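Local structure of caspase Nc (Drosophila melanogaster, 2FP3) at residues 232-237 with 301-306; 125-130 with 173-178; 160-165 with 225-230; 270-275 with 305-310. The protein cleaves proteins as an initiator caspase, a cysteine endopeptidase in the activation cascade of the caspases that carry out apoptosis. The protein carries 2 engineered substitutions. All blocks are in the same frame, centred on the assembly; numbering follows the deposited sequence.

Contact 1. Residues 232-237 with 301-306; sequences DTLVCY and LGFNKK
Residues Asp232 and Thr233 together face the single residue Leu301, a G1 beta bulge at the start of the antiparallel pairing between strand 233-237 and strand 297-301. Thr233 and Leu301 form the hydrogen-bonded pair: Leu301 N donates to Thr233 O at 2.9 Å, while the return bond from Thr233 N to Leu301 O is weak at 3.3 Å. One residue before Thr233, Asp232 N gives a weak bond to Gly302 O. Asp232 adopts a left-handed backbone conformation, and Gly302, also with positive phi (60°), turns the other chain out of the strand. Phe303 follows as the centre of an inverse gamma turn. The bulge belongs to the antiparallel pair 233-237/297-301 of the mixed central sheet of the caspase domain.

The main side-chain contact is Leu234 laid over one face of the Phe303 ring. Leu234 CG sits 3.4 Å from the ring centroid, only 12° off the normal, a CH-pi contact in which the two side chains cross at about a right angle. The methyls divide the ring: Leu234 CD2 is 3.5 Å from Phe303 CG, whereas Leu234 CD1 reaches Phe303 CZ at 3.7 Å. Phe303 CG, anti to its backbone N (chi1 -172°), is put beside the carbonyl carbon, where Leu234 CG also comes to 3.5 Å from it. Thr233 N lies at the ring edge, in its plane. Next to the Thr233-Leu301 pair, Val235 CG2 meets Leu301 CD1 at 4.2 Å. Tyr53 takes up the polar end of Asp232, bonding OD1 through its hydroxyl, and its ring also meets that of Phe303.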
# COMPACT_ATOMS: atom_id res chain seq x y z
N ASP A 232 -3.66 -2.01 14.42
CA ASP A 232 -2.54 -2.51 13.64
C ASP A 232 -2.64 -2.08 12.17
O ASP A 232 -2.38 -2.87 11.25
CB ASP A 232 -2.53 -4.03 13.75
CG ASP A 232 -2.51 -4.49 15.19
OD1 ASP A 232 -1.44 -4.42 15.83
OD2 ASP A 232 -3.57 -4.92 15.68
N THR A 233 -3.00 -0.82 11.95
CA THR A 233 -3.15 -0.37 10.58
C THR A 233 -2.45 0.95 10.26
O THR A 233 -2.41 1.86 11.08
CB THR A 233 -4.65 -0.21 10.23
OG1 THR A 233 -5.34 -1.44 10.52
CG2 THR A 233 -4.82 0.14 8.77
N LEU A 234 -1.89 1.01 9.06
CA LEU A 234 -1.25 2.23 8.58
C LEU A 234 -1.99 2.63 7.31
O LEU A 234 -2.28 1.77 6.45
CB LEU A 234 0.22 1.99 8.24
CG LEU A 234 1.24 1.73 9.36
CD1 LEU A 234 2.62 1.55 8.72
CD2 LEU A 234 1.26 2.88 10.37
N VAL A 235 -2.32 3.91 7.20
CA VAL A 235 -2.98 4.42 6.00
C VAL A 235 -2.01 5.44 5.43
O VAL A 235 -1.74 6.47 6.05
CB VAL A 235 -4.33 5.10 6.32
CG1 VAL A 235 -4.95 5.65 5.03
CG2 VAL A 235 -5.28 4.08 6.95
N CYS A 236 -1.48 5.13 4.25
CA CYS A 236 -0.50 5.98 3.61
C CYS A 236 -1.07 6.78 2.45
O CYS A 236 -1.87 6.26 1.66
CB CYS A 236 0.67 5.12 3.14
SG CYS A 236 1.19 3.96 4.43
N TYR A 237 -0.66 8.03 2.35
CA TYR A 237 -1.12 8.94 1.31
C TYR A 237 0.07 9.63 0.66
O TYR A 237 1.16 9.64 1.21
CB TYR A 237 -2.00 10.04 1.90
CG TYR A 237 -3.01 9.61 2.94
CD1 TYR A 237 -4.21 9.02 2.57
CD2 TYR A 237 -2.77 9.84 4.30
CE1 TYR A 237 -5.17 8.68 3.51
CE2 TYR A 237 -3.72 9.50 5.26
CZ TYR A 237 -4.92 8.92 4.86
OH TYR A 237 -5.89 8.58 5.78
N LEU A 301 -2.95 3.94 13.10
CA LEU A 301 -4.15 3.56 13.83
C LEU A 301 -3.83 2.36 14.71
O LEU A 301 -4.05 1.20 14.33
CB LEU A 301 -5.28 3.20 12.86
CG LEU A 301 -5.57 4.19 11.73
CD1 LEU A 301 -6.74 3.69 10.89
CD2 LEU A 301 -5.90 5.55 12.31
N GLY A 302 -3.30 2.63 15.89
CA GLY A 302 -2.94 1.55 16.77
C GLY A 302 -1.90 0.62 16.16
O GLY A 302 -1.84 -0.55 16.53
N PHE A 303 -1.12 1.10 15.20
CA PHE A 303 -0.06 0.28 14.58
C PHE A 303 1.10 0.47 15.58
O PHE A 303 2.03 1.24 15.34
CB PHE A 303 0.30 0.86 13.21
CG PHE A 303 1.25 -0.00 12.39
CD1 PHE A 303 2.63 0.18 12.46
CD2 PHE A 303 0.75 -0.95 11.48
CE1 PHE A 303 3.50 -0.55 11.64
CE2 PHE A 303 1.61 -1.69 10.66
CZ PHE A 303 2.98 -1.49 10.74
N ASN A 304 1.04 -0.25 16.68
CA ASN A 304 2.01 -0.06 17.74
C ASN A 304 3.28 -0.90 17.85
O ASN A 304 4.00 -0.80 18.84
CB ASN A 304 1.25 -0.06 19.07
CG ASN A 304 0.11 0.97 19.07
OD1 ASN A 304 0.26 2.07 18.52
ND2 ASN A 304 -1.00 0.62 19.69
N LYS A 305 3.57 -1.70 16.84
CA LYS A 305 4.78 -2.51 16.84
C LYS A 305 5.59 -2.18 15.59
O LYS A 305 5.05 -1.63 14.63
CB LYS A 305 4.44 -4.01 16.83
CG LYS A 305 3.70 -4.51 18.06
CD LYS A 305 3.33 -5.97 17.87
CE LYS A 305 2.58 -6.54 19.06
NZ LYS A 305 2.34 -7.99 18.85
N LYS A 306 6.87 -2.51 15.59
CA LYS A 306 7.70 -2.24 14.43
C LYS A 306 7.39 -3.28 13.35
O LYS A 306 7.04 -4.43 13.65
CB LYS A 306 9.19 -2.33 14.78
CG LYS A 306 9.65 -1.38 15.89
CD LYS A 306 9.75 0.07 15.44
CE LYS A 306 10.14 0.95 16.63
NZ LYS A 306 10.29 2.39 16.29

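Contact 2. Residues 125-130 with 173-178; sequences QNTECF and VNKPKV
Two peptide planes receive the ammonium group of Lys175 in different ways: NZ lies in the carbonyl plane of Thr127, 2.7 Å from its O, but stands above the carbonyl plane of Gln125, 3.0 Å from that O and 71° out of the plane. A third flat group, the Phe130 ring, meets that of Phe164, their planes about 45° apart. The setting is the central sheet of the caspase fold, where strand 130-139 leaves the turn after helix 122-126 and runs parallel to strand 177-181.

The backbone ladder is that of a parallel pair. Phe130 N donates to Pro176 O and Val178 N to Phe130 O (2.8 Å), so Phe130 grips the neighbouring strand on both sides of Lys177, whose CA makes a CA-H...O contact with Phe130 O.

Lys175 can reach the helix end because its chain runs extended beyond CG, laying CD and CE past Thr127 O on the way. The two carbonyls grip the ammonium group, with weak further bonds to Tyr171 O and Val124 O. Glu128 points away and is held by salt bridges to Lys54 and Arg61, while Lys177 NZ turns to Leu172 O and Ala231 O. Next to Lys175 in the chain, the proline ring leans on the other segment, with Pro176 CD 3.1 Å from Glu128 O and Pro176 CB 4.1 Å from Cys129 SG.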
# COMPACT_ATOMS: atom_id res chain seq x y z
N GLN A 125 -5.71 -15.75 5.47
CA GLN A 125 -5.95 -16.39 6.75
C GLN A 125 -4.64 -16.75 7.44
O GLN A 125 -4.52 -16.63 8.66
CB GLN A 125 -6.80 -17.66 6.55
CG GLN A 125 -6.95 -18.52 7.79
CD GLN A 125 -7.95 -19.65 7.59
OE1 GLN A 125 -7.93 -20.35 6.57
NE2 GLN A 125 -8.82 -19.84 8.58
N ASN A 126 -3.66 -17.16 6.66
CA ASN A 126 -2.38 -17.55 7.24
C ASN A 126 -1.22 -16.62 6.96
O ASN A 126 -0.08 -16.91 7.35
CB ASN A 126 -2.05 -18.97 6.77
CG ASN A 126 -3.13 -19.96 7.14
OD1 ASN A 126 -3.61 -19.98 8.29
ND2 ASN A 126 -3.54 -20.78 6.19
N THR A 127 -1.48 -15.50 6.29
CA THR A 127 -0.41 -14.58 5.98
C THR A 127 0.01 -13.81 7.21
O THR A 127 -0.78 -13.64 8.15
CB THR A 127 -0.81 -13.58 4.86
OG1 THR A 127 0.37 -12.92 4.40
CG2 THR A 127 -1.80 -12.53 5.38
N GLU A 128 1.25 -13.34 7.20
CA GLU A 128 1.78 -12.59 8.32
C GLU A 128 1.54 -11.10 8.18
O GLU A 128 1.58 -10.38 9.17
CB GLU A 128 3.29 -12.83 8.47
CG GLU A 128 3.68 -14.24 8.91
CD GLU A 128 5.18 -14.47 8.87
OE1 GLU A 128 5.76 -14.47 7.77
OE2 GLU A 128 5.78 -14.65 9.94
N CYS A 129 1.27 -10.64 6.96
CA CYS A 129 1.11 -9.21 6.71
C CYS A 129 0.23 -8.88 5.50
O CYS A 129 0.27 -9.58 4.48
CB CYS A 129 2.51 -8.59 6.52
SG CYS A 129 2.56 -6.84 6.08
N PHE A 130 -0.57 -7.82 5.60
CA PHE A 130 -1.43 -7.43 4.49
C PHE A 130 -1.17 -6.01 4.01
O PHE A 130 -1.18 -5.06 4.79
CB PHE A 130 -2.90 -7.54 4.88
CG PHE A 130 -3.84 -7.17 3.78
CD1 PHE A 130 -4.21 -8.11 2.82
CD2 PHE A 130 -4.30 -5.86 3.64
CE1 PHE A 130 -5.02 -7.75 1.74
CE2 PHE A 130 -5.11 -5.49 2.57
CZ PHE A 130 -5.47 -6.43 1.61
N VAL A 173 -6.95 -9.64 12.32
CA VAL A 173 -6.92 -9.18 13.70
C VAL A 173 -5.50 -9.37 14.25
O VAL A 173 -4.93 -10.46 14.15
CB VAL A 173 -7.93 -9.96 14.55
CG1 VAL A 173 -7.81 -9.59 16.01
CG2 VAL A 173 -9.35 -9.69 14.04
N ASN A 174 -4.93 -8.30 14.80
CA ASN A 174 -3.57 -8.34 15.35
C ASN A 174 -2.49 -8.59 14.31
O ASN A 174 -1.40 -9.04 14.64
CB ASN A 174 -3.45 -9.38 16.45
CG ASN A 174 -4.28 -9.03 17.67
OD1 ASN A 174 -5.18 -9.77 18.06
ND2 ASN A 174 -3.98 -7.88 18.27
N LYS A 175 -2.81 -8.33 13.05
CA LYS A 175 -1.82 -8.50 11.98
C LYS A 175 -1.54 -7.13 11.38
O LYS A 175 -2.40 -6.26 11.34
CB LYS A 175 -2.34 -9.43 10.89
CG LYS A 175 -2.34 -10.90 11.24
CD LYS A 175 -2.76 -11.74 10.04
CE LYS A 175 -2.91 -13.22 10.40
NZ LYS A 175 -3.28 -14.00 9.19
N PRO A 176 -0.32 -6.93 10.89
CA PRO A 176 0.05 -5.65 10.28
C PRO A 176 -0.75 -5.39 9.00
O PRO A 176 -0.73 -6.21 8.08
CB PRO A 176 1.54 -5.83 9.95
CG PRO A 176 1.97 -7.03 10.75
CD PRO A 176 0.78 -7.90 10.85
N LYS A 177 -1.45 -4.26 8.95
CA LYS A 177 -2.24 -3.89 7.76
C LYS A 177 -1.79 -2.53 7.21
O LYS A 177 -1.85 -1.51 7.91
CB LYS A 177 -3.73 -3.86 8.08
CG LYS A 177 -4.30 -5.21 8.53
CD LYS A 177 -5.78 -5.13 8.84
CE LYS A 177 -6.04 -4.41 10.14
NZ LYS A 177 -5.50 -5.22 11.26
N VAL A 178 -1.34 -2.52 5.96
CA VAL A 178 -0.86 -1.30 5.32
C VAL A 178 -1.75 -0.97 4.14
O VAL A 178 -1.71 -1.66 3.13
CB VAL A 178 0.61 -1.46 4.82
CG1 VAL A 178 1.16 -0.12 4.31
CG2 VAL A 178 1.49 -1.99 5.96

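Contact 3. Residues 160-165 with 225-230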
# COMPACT_ATOMS: atom_id res chain seq x y z
N ILE A 160 -14.05 2.03 2.40
CA ILE A 160 -12.91 1.16 2.17
C ILE A 160 -12.17 0.82 3.47
O ILE A 160 -11.92 -0.35 3.75
CB ILE A 160 -11.94 1.82 1.18
CG1 ILE A 160 -12.68 2.16 -0.11
CG2 ILE A 160 -10.78 0.89 0.88
CD1 ILE A 160 -11.82 2.81 -1.17
N LYS A 161 -11.81 1.82 4.26
CA LYS A 161 -11.10 1.55 5.51
C LYS A 161 -11.90 0.63 6.42
O LYS A 161 -11.37 -0.35 6.95
CB LYS A 161 -10.82 2.85 6.28
CG LYS A 161 -9.94 3.84 5.55
CD LYS A 161 -9.78 5.12 6.34
CE LYS A 161 -9.02 6.15 5.51
NZ LYS A 161 -8.70 7.38 6.29
N ASP A 162 -13.18 0.94 6.58
CA ASP A 162 -14.08 0.18 7.44
C ASP A 162 -14.11 -1.30 7.12
O ASP A 162 -14.40 -2.12 7.99
CB ASP A 162 -15.49 0.76 7.35
CG ASP A 162 -15.63 2.07 8.11
OD1 ASP A 162 -14.71 2.91 8.04
OD2 ASP A 162 -16.66 2.25 8.79
N HIS A 163 -13.79 -1.65 5.89
CA HIS A 163 -13.78 -3.05 5.52
C HIS A 163 -12.80 -3.83 6.39
O HIS A 163 -12.95 -5.03 6.58
CB HIS A 163 -13.41 -3.22 4.06
CG HIS A 163 -13.34 -4.65 3.63
ND1 HIS A 163 -12.17 -5.38 3.64
CD2 HIS A 163 -14.32 -5.51 3.26
CE1 HIS A 163 -12.43 -6.63 3.30
NE2 HIS A 163 -13.73 -6.74 3.06
N PHE A 164 -11.81 -3.14 6.94
CA PHE A 164 -10.79 -3.79 7.75
C PHE A 164 -11.06 -3.84 9.24
O PHE A 164 -10.16 -4.12 10.02
CB PHE A 164 -9.43 -3.15 7.47
CG PHE A 164 -8.98 -3.33 6.04
CD1 PHE A 164 -8.23 -4.44 5.67
CD2 PHE A 164 -9.38 -2.42 5.06
CE1 PHE A 164 -7.87 -4.65 4.33
CE2 PHE A 164 -9.02 -2.61 3.72
CZ PHE A 164 -8.27 -3.73 3.35
N GLN A 165 -12.30 -3.58 9.64
CA GLN A 165 -12.66 -3.68 11.06
C GLN A 165 -12.60 -5.17 11.42
O GLN A 165 -12.92 -6.02 10.58
CB GLN A 165 -14.07 -3.13 11.30
CG GLN A 165 -15.12 -3.72 10.38
CD GLN A 165 -16.52 -3.25 10.71
OE1 GLN A 165 -17.05 -3.54 11.79
NE2 GLN A 165 -17.13 -2.51 9.79
N THR A 225 -22.67 5.80 19.72
CA THR A 225 -23.15 5.29 18.44
C THR A 225 -22.07 5.37 17.35
O THR A 225 -22.37 5.30 16.16
CB THR A 225 -24.39 6.06 17.95
OG1 THR A 225 -24.08 7.46 17.84
CG2 THR A 225 -25.55 5.88 18.91
N ASN A 226 -20.82 5.52 17.77
CA ASN A 226 -19.71 5.61 16.83
C ASN A 226 -19.10 4.24 16.53
O ASN A 226 -18.55 3.58 17.41
CB ASN A 226 -18.62 6.55 17.38
CG ASN A 226 -19.05 8.01 17.35
OD1 ASN A 226 -18.30 8.89 17.76
ND2 ASN A 226 -20.26 8.26 16.88
N VAL A 227 -19.21 3.83 15.27
CA VAL A 227 -18.69 2.54 14.80
C VAL A 227 -17.22 2.32 15.18
O VAL A 227 -16.42 3.25 15.15
CB VAL A 227 -18.84 2.44 13.26
CG1 VAL A 227 -18.33 1.09 12.76
CG2 VAL A 227 -20.30 2.63 12.87
N PRO A 228 -16.86 1.07 15.55
CA PRO A 228 -15.51 0.68 15.95
C PRO A 228 -14.36 1.24 15.12
O PRO A 228 -14.55 1.72 14.00
CB PRO A 228 -15.58 -0.84 15.90
CG PRO A 228 -16.95 -1.10 16.40
CD PRO A 228 -17.79 -0.07 15.65
N SER A 229 -13.16 1.16 15.69
CA SER A 229 -11.94 1.66 15.06
C SER A 229 -11.02 0.55 14.57
O SER A 229 -11.22 -0.63 14.87
CB SER A 229 -11.19 2.55 16.05
OG SER A 229 -9.90 2.88 15.58
N LEU A 230 -10.00 0.94 13.80
CA LEU A 230 -9.03 -0.01 13.27
C LEU A 230 -7.86 -0.20 14.22
O LEU A 230 -7.63 0.61 15.12
CB LEU A 230 -8.49 0.49 11.92
CG LEU A 230 -9.54 0.63 10.82
CD1 LEU A 230 -8.96 1.33 9.61
CD2 LEU A 230 -10.05 -0.75 10.45
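Leu230 inserts its two methyls against the type I beta turn Asp162-Gln165 that continues from helix 157-162. Leu230 CD2 approaches the backbone and base of Phe164, 3.4 Å from Phe164 O and 3.9 Å from Phe164 CB, and lies 3.7 Å from Gln165 N. The other methyl, Leu230 CD1, lies 4.1 Å from Lys161 CB. The contact is thus wholly apolar on the leucine side. A looser second touch brings Val227 CG1 to 4.5 Å from Asp162 OD2, but Val227 is poorly ordered.

In the caspase domain this joins helix 157-162 to the loop between strands 177-181 and 233-237, a loop interrupted by the unmodelled residues 185-223, which take in the inferred propeptide 187-190. The surface that meets Leu230 is shaped by the turn. Asp162 O takes two bonds there, from Gln165 N at 3.0 Å and from Gln165 NE2 at 3.3 Å, arriving from opposite faces of the carbonyl plane. The second pins the glutamine side chain back over the turn, with the acceptor close to its amide plane. Lys161 O accepts from Phe164 N and also lies at the edge of the Phe164 ring, in plane.

Farther out, Phe164 packs on Phe130 and Leu179 of the central sheet and on Leu115 of helix 108-119, and Lys161 NZ bonds to Tyr237 OH. The side chains of Lys161 and Ala184 are about 9 Å apart; Ala184, altered in this structure, is the inferred active-site position.

Contact 4. Residues 270-275 with 305-310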
# COMPACT_ATOMS: atom_id res chain seq x y z
N THR A 270 15.45 -1.55 7.84
CA THR A 270 14.61 -0.60 8.56
C THR A 270 13.11 -0.86 8.53
O THR A 270 12.55 -1.28 7.53
CB THR A 270 14.98 0.86 8.11
OG1 THR A 270 13.88 1.49 7.46
CG2 THR A 270 16.15 0.82 7.15
N ASP A 271 12.47 -0.61 9.67
CA ASP A 271 11.04 -0.80 9.84
C ASP A 271 10.23 0.10 8.90
O ASP A 271 10.72 1.14 8.46
CB ASP A 271 10.66 -0.57 11.31
CG ASP A 271 10.82 0.88 11.75
OD1 ASP A 271 9.85 1.66 11.62
OD2 ASP A 271 11.91 1.24 12.24
N LEU A 272 9.00 -0.30 8.60
CA LEU A 272 8.12 0.44 7.69
C LEU A 272 7.94 1.93 7.98
O LEU A 272 8.05 2.75 7.07
CB LEU A 272 6.73 -0.22 7.60
CG LEU A 272 5.80 0.48 6.59
CD1 LEU A 272 6.49 0.54 5.25
CD2 LEU A 272 4.47 -0.24 6.48
N GLU A 273 7.65 2.28 9.22
CA GLU A 273 7.44 3.68 9.54
C GLU A 273 8.65 4.56 9.25
O GLU A 273 8.49 5.73 8.88
CB GLU A 273 6.97 3.86 10.98
CG GLU A 273 5.52 3.48 11.15
CD GLU A 273 4.94 3.92 12.47
OE1 GLU A 273 4.70 5.13 12.66
OE2 GLU A 273 4.71 3.04 13.33
N ASP A 274 9.85 4.00 9.41
CA ASP A 274 11.06 4.76 9.10
C ASP A 274 11.13 4.95 7.59
O ASP A 274 11.45 6.02 7.08
CB ASP A 274 12.30 4.01 9.58
CG ASP A 274 12.74 4.42 10.96
OD1 ASP A 274 11.91 4.93 11.74
OD2 ASP A 274 13.93 4.22 11.28
N ILE A 275 10.80 3.88 6.87
CA ILE A 275 10.81 3.90 5.43
C ILE A 275 9.81 4.92 4.88
O ILE A 275 10.11 5.63 3.93
CB ILE A 275 10.52 2.49 4.88
CG1 ILE A 275 11.78 1.63 5.04
CG2 ILE A 275 10.08 2.56 3.42
CD1 ILE A 275 11.60 0.15 4.72
N LYS A 305 3.57 -1.70 16.84
CA LYS A 305 4.78 -2.51 16.84
C LYS A 305 5.59 -2.18 15.59
O LYS A 305 5.05 -1.63 14.63
CB LYS A 305 4.44 -4.01 16.83
CG LYS A 305 3.70 -4.51 18.06
CD LYS A 305 3.33 -5.97 17.87
CE LYS A 305 2.58 -6.54 19.06
NZ LYS A 305 2.34 -7.99 18.85
N LYS A 306 6.87 -2.51 15.59
CA LYS A 306 7.70 -2.24 14.43
C LYS A 306 7.39 -3.28 13.35
O LYS A 306 7.04 -4.43 13.65
CB LYS A 306 9.19 -2.33 14.78
CG LYS A 306 9.65 -1.38 15.89
CD LYS A 306 9.75 0.07 15.44
CE LYS A 306 10.14 0.95 16.63
NZ LYS A 306 10.29 2.39 16.29
N LEU A 307 7.50 -2.86 12.09
CA LEU A 307 7.26 -3.77 10.99
C LEU A 307 8.51 -3.91 10.13
O LEU A 307 8.82 -3.03 9.32
CB LEU A 307 6.10 -3.30 10.11
CG LEU A 307 5.88 -4.19 8.88
CD1 LEU A 307 5.74 -5.63 9.33
CD2 LEU A 307 4.66 -3.77 8.11
N TYR A 308 9.25 -5.00 10.34
CA TYR A 308 10.44 -5.28 9.54
C TYR A 308 9.97 -6.34 8.54
O TYR A 308 9.29 -7.28 8.92
CB TYR A 308 11.58 -5.84 10.39
CG TYR A 308 12.26 -4.81 11.25
CD1 TYR A 308 11.89 -4.63 12.58
CD2 TYR A 308 13.26 -3.98 10.72
CE1 TYR A 308 12.50 -3.65 13.37
CE2 TYR A 308 13.88 -2.99 11.50
CZ TYR A 308 13.49 -2.83 12.82
OH TYR A 308 14.10 -1.88 13.61
N PHE A 309 10.33 -6.16 7.28
CA PHE A 309 9.91 -7.10 6.26
C PHE A 309 10.84 -8.32 6.14
O PHE A 309 10.46 -9.36 5.58
CB PHE A 309 9.80 -6.38 4.91
CG PHE A 309 8.59 -5.47 4.80
CD1 PHE A 309 7.32 -5.99 4.60
CD2 PHE A 309 8.73 -4.09 4.93
CE1 PHE A 309 6.20 -5.16 4.53
CE2 PHE A 309 7.62 -3.25 4.87
CZ PHE A 309 6.35 -3.79 4.66
N ASN A 310 12.05 -8.19 6.69
CA ASN A 310 13.05 -9.27 6.64
C ASN A 310 13.06 -9.92 5.26
O ASN A 310 12.97 -11.14 5.14
CB ASN A 310 12.75 -10.32 7.71
CG ASN A 310 12.82 -9.75 9.12
OD1 ASN A 310 13.78 -9.06 9.47
ND2 ASN A 310 11.81 -10.05 9.94
O HOH W 1 11.74 -3.75 6.56
O HOH W 2 14.43 0.79 11.41
O HOH W 3 12.21 2.32 14.46
O HOH W 4 7.43 -0.03 11.49
O HOH W 5 5.97 0.75 13.79
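Asp271 and Tyr308 cross with the aspartate CB over one face of the ring, 4.0 Å from its centroid and offset toward the rim, a CH-pi contact in which the carboxylate and ring planes stand 79° apart. Asp271 is the N-cap residue of helix 272-284: chi1 of 68° puts its CG between the backbone N and the carbonyl carbon, and OD1 is met from above the carboxylate plane by Asp274 N at 3.2 Å. Its OD2 is near Lys306 but short of a salt bridge, NZ being 4.5 Å away; a water bridges the two, 2.7 Å from Lys306 NZ.

Leu272 and Leu307 lie side by side, pointing the same way, with CD2 to CD2 at 3.9 Å. Leu272 CD1 meets the edge of the Phe309 ring near its plane, 4.0 Å from CE2. The backbone joins the two segments by one bond, Leu272 N to Leu307 O at 2.8 Å, and waters add further links, among them one between Thr270 O and Phe309 N.

The cap is thereby clamped to the chain after strand 297-301: Phe309 also reaches Met263 of helix 251-266, and Leu272 packs onto Leu234 of strand 233-237.

In the fold
Contacts 1 and 2 lie 12 Å apart (centres) in the central sheet, with strands 177-181 and 233-237 as direct neighbours: Leu234 and Asp232 probably pair with Lys177 through the backbone. Contact 4, 11 Å from contact 1 and 14 Å from contact 2, sits on one side of that sheet at the start of helix 272-284 and shares Lys305 and Lys306 with contact 1. Contact 3 is on the other side, 24 Å from contact 4, and reaches the sheet through Phe164 and Lys161. Along the chain contacts 2 and 3 interleave, then 1 and 4 follow, ending on the same C-terminal run. Contacts 1 and 2 thus belong to the sheet, and contact 4 joins it to helices.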